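Local atomic coordinates of UPF0311 protein RPA1785 (Rhodopseudomonas palustris, PDB entry 3C5O), a protein that is of unknown function but belongs to the UPF0311 (DUF3237) family and folds as an antiparallel beta-barrel. Residues 71-76 and 83-88. Sequence-based numbering, arbitrary orientation.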
loop_
_atom_site.group_PDB
_atom_site.type_symbol
_atom_site.label_atom_id
_atom_site.label_comp_id
_atom_site.label_asym_id
_atom_site.label_seq_id
_atom_site.Cartn_x
_atom_site.Cartn_y
_atom_site.Cartn_z
ATOM N N GLU B 71 6.070 -8.174 5.826
ATOM C CA GLU B 71 4.768 -7.858 5.246
ATOM C C GLU B 71 4.099 -9.182 4.979
ATOM O O GLU B 71 4.230 -9.736 3.910
ATOM C CB GLU B 71 4.964 -7.036 3.977
ATOM C CG GLU B 71 3.721 -6.578 3.284
ATOM C CD GLU B 71 4.007 -5.354 2.432
ATOM O OE1 GLU B 71 4.747 -5.461 1.394
ATOM O OE2 GLU B 71 3.530 -4.271 2.845
ATOM N N ALA B 72 3.442 -9.723 5.995
ATOM C CA ALA B 72 2.834 -11.040 5.899
ATOM C C ALA B 72 1.315 -10.922 5.706
ATOM O O ALA B 72 0.673 -10.111 6.357
ATOM C CB ALA B 72 3.145 -11.845 7.158
ATOM N N LYS B 73 0.763 -11.741 4.807
ATOM C CA LYS B 73 -0.656 -11.777 4.548
ATOM C C LYS B 73 -1.098 -13.219 4.606
ATOM O O LYS B 73 -0.582 -14.067 3.905
ATOM C CB LYS B 73 -0.968 -11.159 3.194
ATOM C CG LYS B 73 -0.634 -9.685 3.135
ATOM C CD LYS B 73 -0.921 -9.057 1.791
ATOM C CE LYS B 73 -0.364 -7.621 1.813
ATOM N NZ LYS B 73 -0.959 -6.754 0.761
ATOM N N TYR B 74 -2.027 -13.485 5.516
ATOM C CA TYR B 74 -2.591 -14.799 5.724
ATOM C C TYR B 74 -3.934 -14.667 6.429
ATOM O O TYR B 74 -4.467 -13.559 6.564
ATOM C CB TYR B 74 -1.627 -15.656 6.548
ATOM C CG TYR B 74 -1.174 -15.047 7.864
ATOM C CD1 TYR B 74 -1.686 -15.493 9.084
ATOM C CD2 TYR B 74 -0.206 -14.037 7.890
ATOM C CE1 TYR B 74 -1.241 -14.944 10.307
ATOM C CE2 TYR B 74 0.243 -13.489 9.096
ATOM C CZ TYR B 74 -0.277 -13.952 10.298
ATOM O OH TYR B 74 0.191 -13.410 11.483
ATOM N N ALA B 75 -4.478 -15.789 6.894
ATOM C CA ALA B 75 -5.787 -15.775 7.517
ATOM C C ALA B 75 -5.830 -16.812 8.612
ATOM O O ALA B 75 -5.060 -17.788 8.596
ATOM C CB ALA B 75 -6.866 -16.039 6.494
ATOM N N PHE B 76 -6.719 -16.610 9.579
ATOM C CA PHE B 76 -7.058 -17.695 10.482
ATOM C C PHE B 76 -8.554 -17.873 10.611
ATOM O O PHE B 76 -9.334 -16.946 10.370
ATOM C CB PHE B 76 -6.353 -17.569 11.847
ATOM C CG PHE B 76 -6.761 -16.376 12.675
ATOM C CD1 PHE B 76 -7.881 -16.437 13.531
ATOM C CD2 PHE B 76 -5.988 -15.215 12.669
ATOM C CE1 PHE B 76 -8.245 -15.342 14.330
ATOM C CE2 PHE B 76 -6.318 -14.117 13.475
ATOM C CZ PHE B 76 -7.456 -14.176 14.312
ATOM N N VAL B 83 -13.639 -16.232 9.986
ATOM C CA VAL B 83 -12.444 -16.193 9.163
ATOM C C VAL B 83 -11.888 -14.799 9.304
ATOM O O VAL B 83 -12.588 -13.829 9.074
ATOM C CB VAL B 83 -12.754 -16.527 7.684
ATOM C CG1 VAL B 83 -11.530 -16.343 6.811
ATOM C CG2 VAL B 83 -13.275 -17.964 7.588
ATOM N N VAL B 84 -10.632 -14.716 9.719
ATOM C CA VAL B 84 -9.950 -13.442 9.958
ATOM C C VAL B 84 -8.746 -13.350 9.051
ATOM O O VAL B 84 -7.835 -14.182 9.109
ATOM C CB VAL B 84 -9.489 -13.259 11.448
ATOM C CG1 VAL B 84 -8.968 -11.842 11.675
ATOM C CG2 VAL B 84 -10.664 -13.548 12.436
ATOM N N TYR B 85 -8.771 -12.338 8.187
ATOM C CA TYR B 85 -7.639 -11.994 7.325
ATOM C C TYR B 85 -6.623 -11.136 8.099
ATOM O O TYR B 85 -6.993 -10.166 8.764
ATOM C CB TYR B 85 -8.190 -11.295 6.081
ATOM C CG TYR B 85 -7.185 -10.503 5.269
ATOM C CD1 TYR B 85 -6.035 -11.103 4.749
ATOM C CD2 TYR B 85 -7.409 -9.155 4.993
ATOM C CE1 TYR B 85 -5.101 -10.358 4.027
ATOM C CE2 TYR B 85 -6.512 -8.425 4.265
ATOM C CZ TYR B 85 -5.362 -9.016 3.784
ATOM O OH TYR B 85 -4.488 -8.243 3.042
ATOM N N VAL B 86 -5.357 -11.544 8.059
ATOM C CA VAL B 86 -4.270 -10.868 8.769
ATOM C C VAL B 86 -3.286 -10.235 7.796
ATOM O O VAL B 86 -2.805 -10.873 6.875
ATOM C CB VAL B 86 -3.473 -11.795 9.711
ATOM C CG1 VAL B 86 -2.467 -10.981 10.564
ATOM C CG2 VAL B 86 -4.407 -12.609 10.611
ATOM N N GLU B 87 -3.024 -8.965 8.015
ATOM C CA GLU B 87 -1.960 -8.261 7.347
ATOM C C GLU B 87 -0.988 -7.878 8.464
ATOM O O GLU B 87 -1.327 -7.040 9.280
ATOM C CB GLU B 87 -2.552 -7.012 6.736
ATOM C CG GLU B 87 -2.073 -6.633 5.392
ATOM C CD GLU B 87 -2.930 -5.528 4.792
ATOM O OE1 GLU B 87 -2.711 -4.345 5.168
ATOM O OE2 GLU B 87 -3.816 -5.839 3.953
ATOM N N ASN B 88 0.202 -8.489 8.509
ATOM C CA ASN B 88 1.161 -8.253 9.604
ATOM C C ASN B 88 2.455 -7.557 9.106
ATOM O O ASN B 88 3.283 -8.166 8.409
ATOM C CB ASN B 88 1.466 -9.588 10.275
ATOM C CG ASN B 88 2.117 -9.451 11.648
ATOM O OD1 ASN B 88 1.975 -8.447 12.346
ATOM N ND2 ASN B 88 2.838 -10.507 12.043
#
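Phe-76, Val-86 and Tyr-74, in that order, bury the most surface and carry the side-chain packing between the two strands of this antiparallel hairpin, a worked example of aromatic rings laid over the valines of the neighbouring strand. CG of Phe-76 sits between the backbone N and the carbonyl carbon (chi1 65°), which lets the ring lean across the pair. Val-84, its partner in the register, then has CB over one face, offset toward the rim and 3.7 Å from the ring centroid, in a CH-pi contact, while Val-84 CG2 lies 3.6 Å from Phe-76 CE1. Toward the CD2 side of the ring, Val-86 CG2 approaches obliquely, 3.7 Å from Phe-76 CD2, and the ring spans two valines. An alanine in place of Phe-76 would probably open a gap beside Val-84 CB and Val-86 CG2 and deprive both valines of their shared aromatic neighbour. Tyr-74 repeats the motif at the next hydrogen-bonded pair: Val-86 CB stands over the centre of its ring in a second CH-pi contact, with Val-86 CG1 3.7 Å from Tyr-74 CZ. Val-86 thus touches both rings: CB and CG1 lie against Tyr-74, while CG2 reaches Phe-76 and also nears Tyr-74 CE1.

Beneath the side chains, Ala-72, Tyr-74 and Phe-76 form hydrogen-bonded pairs with Asn-88, Val-86 and Val-84, two backbone bonds apiece; Tyr-74 N to Val-86 O measures 3.0 Å. On the opposite face Lys-73 runs alongside Tyr-85 and Glu-87, its NZ 4.4 Å from Glu-87 OE2, too far for a salt bridge.

The hairpin joins strands 68-78 and 83-93 within the closed barrel, with strand 48-62 bonded along one side and strand 114-122 along the other. Tyr-74 and Phe-76 also touch strand 32-45, and Tyr-85 on the reverse face meets Phe-59 of the second subunit.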